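Local coordinates for lipoprotein (Streptococcus pneumoniae, PDB 3CX3), which binds zinc and probably delivers it, as a cell-surface solute-binding lipoprotein, to an ABC transporter for uptake, at residues M11-S16 and A59-Y64; V63-T68 and P119-D124. One frame throughout, in Å; residues are numbered along the deposited sequence.

Interaction 1 of 2, residues M11-S16 and A59-Y64; sequences MKIVTS and ADVFVY
Strands 12-15 and 61-64 run parallel as the inner pair of a four-stranded parallel sheet, their axes 4.7 Å apart at closest approach and 24° from alignment, with Ile-13 beside Val-61, Val-14 beside Phe-62 and Thr-15 beside Val-63. Helix 18-28, strand 33-36 and helix 50-58 lie between them in sequence, so the chain returns to the sheet in the beta-alpha manner of a solute-binding protein lobe. Backbone bonds alternate along the seam, as parallel pairing requires: Val-14 gives its N-H to Val-61 O (2.8 Å between N and O) and its O accepts from Val-63 N, while Ser-16 N to Val-63 O is weak. On one face Ile-13 and Val-61 lie side by side, Ile-13 CG1 at 3.5 Å from Val-61 CB; helix 18-28 packs on Thr-15 and Val-63 further along. On the other, Val-14 CG1, anti to its backbone N (chi1 178°), rests against Phe-62 CD1 at 3.6 Å, and Val-14 CG2 meets Ala-59 CB. Ser-16 OG lies 3.4 Å from Tyr-64 CA, while its hydrogen bond goes to Glu-70. At the entry to the pair the backbone of Lys-12 is held at both its N-H and its carbonyl: Lys-12 O accepts from both Asp-60 N (2.9 Å) and Val-61 N, and Lys-12 N donates to the anti lone pair of Asp-60 OD2 at 3.1 Å.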
loop_
_atom_site.group_PDB
_atom_site.type_symbol
_atom_site.label_atom_id
_atom_site.label_comp_id
_atom_site.label_asym_id
_atom_site.label_seq_id
_atom_site.Cartn_x
_atom_site.Cartn_y
_atom_site.Cartn_z
HETATM N N MSE A 11 20.467 -4.786 12.465
HETATM C CA MSE A 11 19.471 -4.107 13.298
HETATM C C MSE A 11 18.134 -4.820 13.243
HETATM O O MSE A 11 17.582 -5.004 12.157
HETATM C CB MSE A 11 19.251 -2.667 12.835
HETATM C CG MSE A 11 20.053 -1.626 13.575
HETATM SE SE MSE A 11 19.429 0.186 13.152
HETATM C CE MSE A 11 19.354 0.109 11.199
ATOM N N LYS A 12 17.613 -5.199 14.412
ATOM C CA LYS A 12 16.293 -5.825 14.510
ATOM C C LYS A 12 15.225 -4.770 14.183
ATOM O O LYS A 12 15.137 -3.726 14.855
ATOM C CB LYS A 12 16.076 -6.425 15.903
ATOM C CG LYS A 12 14.925 -7.440 15.982
ATOM C CD LYS A 12 14.702 -7.981 17.406
ATOM C CE LYS A 12 15.517 -9.251 17.649
ATOM N NZ LYS A 12 14.797 -10.272 18.502
ATOM N N ILE A 13 14.437 -5.045 13.140
ATOM C CA ILE A 13 13.500 -4.061 12.578
ATOM C C ILE A 13 12.095 -4.649 12.423
ATOM O O ILE A 13 11.893 -5.639 11.728
ATOM C CB ILE A 13 14.014 -3.464 11.218
ATOM C CG1 ILE A 13 15.162 -2.477 11.450
ATOM C CG2 ILE A 13 12.907 -2.799 10.454
ATOM C CD1 ILE A 13 15.936 -2.123 10.185
ATOM N N VAL A 14 11.135 -4.028 13.105
ATOM C CA VAL A 14 9.743 -4.402 12.981
ATOM C C VAL A 14 9.025 -3.406 12.066
ATOM O O VAL A 14 9.381 -2.222 11.955
ATOM C CB VAL A 14 9.057 -4.615 14.357
ATOM C CG1 VAL A 14 7.583 -4.961 14.193
ATOM C CG2 VAL A 14 9.734 -5.749 15.108
ATOM N N THR A 15 7.994 -3.917 11.420
ATOM C CA THR A 15 7.437 -3.326 10.229
ATOM C C THR A 15 5.943 -3.565 10.241
ATOM O O THR A 15 5.499 -4.623 10.675
ATOM C CB THR A 15 8.155 -3.961 9.059
ATOM O OG1 THR A 15 9.150 -3.034 8.579
ATOM C CG2 THR A 15 7.214 -4.399 7.990
ATOM N N SER A 16 5.160 -2.582 9.810
ATOM C CA SER A 16 3.716 -2.655 10.045
ATOM C C SER A 16 3.045 -3.667 9.144
ATOM O O SER A 16 2.501 -4.674 9.635
ATOM C CB SER A 16 3.028 -1.292 10.009
ATOM O OG SER A 16 3.292 -0.586 8.823
ATOM N N ALA A 59 12.214 -4.324 19.594
ATOM C CA ALA A 59 13.021 -4.110 18.390
ATOM C C ALA A 59 13.999 -2.953 18.579
ATOM O O ALA A 59 13.904 -2.221 19.573
ATOM C CB ALA A 59 12.106 -3.835 17.192
ATOM N N ASP A 60 14.941 -2.797 17.641
ATOM C CA ASP A 60 15.776 -1.584 17.559
ATOM C C ASP A 60 15.070 -0.478 16.767
ATOM O O ASP A 60 15.206 0.702 17.068
ATOM C CB ASP A 60 17.109 -1.887 16.870
ATOM C CG ASP A 60 17.971 -2.857 17.651
ATOM O OD1 ASP A 60 18.523 -2.458 18.709
ATOM O OD2 ASP A 60 18.118 -4.008 17.178
ATOM N N VAL A 61 14.335 -0.878 15.735
ATOM C CA VAL A 61 13.660 0.065 14.840
ATOM C C VAL A 61 12.255 -0.408 14.514
ATOM O O VAL A 61 12.045 -1.577 14.219
ATOM C CB VAL A 61 14.453 0.276 13.508
ATOM C CG1 VAL A 61 13.638 1.088 12.497
ATOM C CG2 VAL A 61 15.836 0.917 13.783
ATOM N N PHE A 62 11.287 0.503 14.576
ATOM C CA PHE A 62 9.961 0.197 14.079
ATOM C C PHE A 62 9.507 1.172 13.009
ATOM O O PHE A 62 9.567 2.401 13.186
ATOM C CB PHE A 62 8.942 0.113 15.206
ATOM C CG PHE A 62 7.541 -0.171 14.729
ATOM C CD1 PHE A 62 7.215 -1.418 14.178
ATOM C CD2 PHE A 62 6.549 0.795 14.832
ATOM C CE1 PHE A 62 5.925 -1.686 13.748
ATOM C CE2 PHE A 62 5.239 0.523 14.405
ATOM C CZ PHE A 62 4.934 -0.713 13.861
ATOM N N VAL A 63 9.043 0.600 11.899
ATOM C CA VAL A 63 8.682 1.369 10.712
ATOM C C VAL A 63 7.240 1.144 10.305
ATOM O O VAL A 63 6.850 0.004 10.013
ATOM C CB VAL A 63 9.605 1.033 9.507
ATOM C CG1 VAL A 63 9.215 1.830 8.294
ATOM C CG2 VAL A 63 11.052 1.309 9.847
ATOM N N TYR A 64 6.455 2.230 10.300
ATOM C CA TYR A 64 5.097 2.178 9.779
ATOM C C TYR A 64 4.914 3.126 8.586
ATOM O O TYR A 64 5.851 3.842 8.213
ATOM C CB TYR A 64 4.034 2.351 10.905
ATOM C CG TYR A 64 3.934 3.736 11.463
ATOM C CD1 TYR A 64 4.868 4.214 12.364
ATOM C CD2 TYR A 64 2.902 4.582 11.074
ATOM C CE1 TYR A 64 4.770 5.501 12.865
ATOM C CE2 TYR A 64 2.800 5.869 11.568
ATOM C CZ TYR A 64 3.745 6.321 12.458
ATOM O OH TYR A 64 3.644 7.606 12.955
#

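Interaction 2 of 2, residues V63-T68 and P119-D124. With ZN (zinc ion), chain E.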
loop_
_atom_site.group_PDB
_atom_site.type_symbol
_atom_site.label_atom_id
_atom_site.label_comp_id
_atom_site.label_asym_id
_atom_site.label_seq_id
_atom_site.Cartn_x
_atom_site.Cartn_y
_atom_site.Cartn_z
ATOM N N VAL A 63 9.043 0.600 11.899
ATOM C CA VAL A 63 8.682 1.369 10.712
ATOM C C VAL A 63 7.240 1.144 10.305
ATOM O O VAL A 63 6.850 0.004 10.013
ATOM C CB VAL A 63 9.605 1.033 9.507
ATOM C CG1 VAL A 63 9.215 1.830 8.294
ATOM C CG2 VAL A 63 11.052 1.309 9.847
ATOM N N TYR A 64 6.455 2.230 10.300
ATOM C CA TYR A 64 5.097 2.178 9.779
ATOM C C TYR A 64 4.914 3.126 8.586
ATOM O O TYR A 64 5.851 3.842 8.213
ATOM C CB TYR A 64 4.034 2.351 10.905
ATOM C CG TYR A 64 3.934 3.736 11.463
ATOM C CD1 TYR A 64 4.868 4.214 12.364
ATOM C CD2 TYR A 64 2.902 4.582 11.074
ATOM C CE1 TYR A 64 4.770 5.501 12.865
ATOM C CE2 TYR A 64 2.800 5.869 11.568
ATOM C CZ TYR A 64 3.745 6.321 12.458
ATOM O OH TYR A 64 3.644 7.606 12.955
ATOM N N HIS A 65 3.734 3.101 7.958
ATOM C CA HIS A 65 3.468 3.920 6.766
ATOM C C HIS A 65 3.180 5.365 7.141
ATOM O O HIS A 65 3.922 6.254 6.728
ATOM C CB HIS A 65 2.346 3.305 5.913
ATOM C CG HIS A 65 1.878 4.156 4.762
ATOM N ND1 HIS A 65 2.667 4.447 3.667
ATOM C CD2 HIS A 65 0.670 4.722 4.508
ATOM C CE1 HIS A 65 1.983 5.196 2.811
ATOM N NE2 HIS A 65 0.762 5.359 3.289
ATOM N N SER A 66 2.126 5.590 7.939
ATOM C CA SER A 66 1.552 6.936 8.111
ATOM C C SER A 66 0.624 7.055 9.302
ATOM O O SER A 66 -0.062 6.104 9.659
ATOM C CB SER A 66 0.758 7.310 6.861
ATOM O OG SER A 66 0.042 8.507 7.035
ATOM N N HIS A 67 0.552 8.248 9.889
ATOM C CA HIS A 67 -0.293 8.466 11.052
ATOM C C HIS A 67 -1.769 8.303 10.689
ATOM O O HIS A 67 -2.581 7.950 11.538
ATOM C CB HIS A 67 -0.007 9.836 11.703
ATOM C CG HIS A 67 -0.170 11.005 10.776
ATOM N ND1 HIS A 67 0.882 11.548 10.069
ATOM C CD2 HIS A 67 -1.261 11.746 10.455
ATOM C CE1 HIS A 67 0.443 12.556 9.333
ATOM N NE2 HIS A 67 -0.853 12.695 9.546
ATOM N N THR A 68 -2.088 8.554 9.417
ATOM C CA THR A 68 -3.422 8.393 8.834
ATOM C C THR A 68 -3.847 6.930 8.509
ATOM O O THR A 68 -4.981 6.697 8.019
ATOM C CB THR A 68 -3.516 9.209 7.534
ATOM O OG1 THR A 68 -2.716 8.594 6.523
ATOM C CG2 THR A 68 -3.004 10.594 7.747
ATOM N N PRO A 119 -4.497 7.248 2.347
ATOM C CA PRO A 119 -3.133 6.819 2.642
ATOM C C PRO A 119 -2.418 6.046 1.532
ATOM O O PRO A 119 -1.237 5.706 1.695
ATOM C CB PRO A 119 -3.336 5.866 3.829
ATOM C CG PRO A 119 -4.698 5.248 3.603
ATOM C CD PRO A 119 -5.509 6.333 2.929
ATOM N N HIS A 120 -3.121 5.781 0.427
ATOM C CA HIS A 120 -2.832 4.627 -0.457
ATOM C C HIS A 120 -1.791 4.926 -1.508
ATOM O O HIS A 120 -1.739 4.334 -2.596
ATOM C CB HIS A 120 -4.085 4.177 -1.149
ATOM C CG HIS A 120 -4.927 3.259 -0.343
ATOM N ND1 HIS A 120 -6.073 3.686 0.296
ATOM C CD2 HIS A 120 -4.834 1.916 -0.118
ATOM C CE1 HIS A 120 -6.646 2.643 0.890
ATOM N NE2 HIS A 120 -5.911 1.559 0.659
ATOM N N THR A 121 -0.948 5.850 -1.130
ATOM C CA THR A 121 0.216 6.247 -1.857
ATOM C C THR A 121 0.962 5.099 -2.561
ATOM O O THR A 121 1.060 5.089 -3.785
ATOM C CB THR A 121 1.039 7.037 -0.870
ATOM O OG1 THR A 121 0.892 8.444 -1.154
ATOM C CG2 THR A 121 2.455 6.584 -0.821
ATOM N N TRP A 122 1.415 4.106 -1.797
ATOM C CA TRP A 122 2.398 3.143 -2.252
ATOM C C TRP A 122 2.165 2.553 -3.645
ATOM O O TRP A 122 3.087 1.990 -4.232
ATOM C CB TRP A 122 2.557 2.035 -1.205
ATOM C CG TRP A 122 1.312 1.231 -0.917
ATOM C CD1 TRP A 122 0.935 0.093 -1.530
ATOM C CD2 TRP A 122 0.311 1.497 0.089
ATOM N NE1 TRP A 122 -0.247 -0.380 -1.001
ATOM C CE2 TRP A 122 -0.650 0.457 0.004
ATOM C CE3 TRP A 122 0.136 2.508 1.049
ATOM C CZ2 TRP A 122 -1.778 0.394 0.843
ATOM C CZ3 TRP A 122 -0.990 2.455 1.889
ATOM C CH2 TRP A 122 -1.931 1.399 1.779
ATOM N N LEU A 123 0.947 2.725 -4.168
ATOM C CA LEU A 123 0.480 2.139 -5.438
ATOM C C LEU A 123 0.780 3.012 -6.628
ATOM O O LEU A 123 0.543 2.644 -7.779
ATOM C CB LEU A 123 -1.025 1.901 -5.380
ATOM C CG LEU A 123 -1.452 0.705 -4.518
ATOM C CD1 LEU A 123 -2.983 0.616 -4.489
ATOM C CD2 LEU A 123 -0.802 -0.629 -4.994
ATOM N N ASP A 124 1.291 4.196 -6.353
ATOM C CA ASP A 124 1.682 5.079 -7.412
ATOM C C ASP A 124 3.172 4.930 -7.467
ATOM O O ASP A 124 3.853 5.243 -6.493
ATOM C CB ASP A 124 1.290 6.500 -7.065
ATOM C CG ASP A 124 1.846 7.494 -8.013
ATOM O OD1 ASP A 124 2.750 7.139 -8.793
ATOM O OD2 ASP A 124 1.381 8.649 -7.974
HETATM ZN ZN ZN E . -6.665 -0.037 1.680
#
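With CG anti to the backbone N (chi1 173°), His-65 reaches across to the 119-124 turn, where Trp-122, its CG set between backbone N and carbonyl carbon, brings its six-membered ring against the imidazole. The two rings form an edge-to-face, T-shaped pair: the CE3-CZ3 edge of Trp-122 is directed at one face of His-65, the planes stand at 89°, and the centroids are 5.0 Å apart. At the rim of the same imidazole, His-65 NE2 donates to Pro-119 O over 2.6 Å. The bond lies in the carbonyl plane but is bent at the hydrogen, to 143°, and the oxygen is tilted from the imidazole plane. Thr-121 CG2 also lies in the ring plane, 3.9 Å from His-65 CE1. Together the bond and the tryptophan edge against its face should limit rotation of the imidazole. A smaller touch brings Thr-68 OG1 to 3.9 Å from Pro-119 CB; that hydroxyl also shares a hydrogen bond with Ser-66 OG.

His-65 is not among the zinc ligands, but it holds the residues on either side of one. Next to Pro-119, His-120 turns the other way and binds the zinc ion through NE2 at 2.0 Å, with His-44, His-184 and Glu-259 completing the site; its ND1 is held by Asp-118. The contact thus probably illustrates how a second-shell residue can position a metal ligand by holding its neighbours. It lies where the chain leaves strand 61-64, with Ile-20 and Pro-19 of helix 18-28 and its approach touching His-65 and Trp-122, helix 188-193 packing on Thr-121, and helix 125-142 starting just after Asp-124.

Overall arrangement
The centres of interactions 1 and 2 lie 16 Å apart, yet the two are continuous: they share Val-63 and Tyr-64 on strand 61-64. Along the chain, 11-16 comes first, then 59-64, whose end runs into 63-68, and finally 119-124, after strand 86-89. Interaction 1 belongs to the interior of the first parallel sheet, about 18 Å from the chain centre, whereas interaction 2, about 6 Å from it, lies past the strand's C-terminal end. A second four-stranded sheet with the same strand order belongs to the other half of the protein, and zinc is held between the halves. Sheet and metal-bearing turn are thereby joined through the loop that follows strand 61-64.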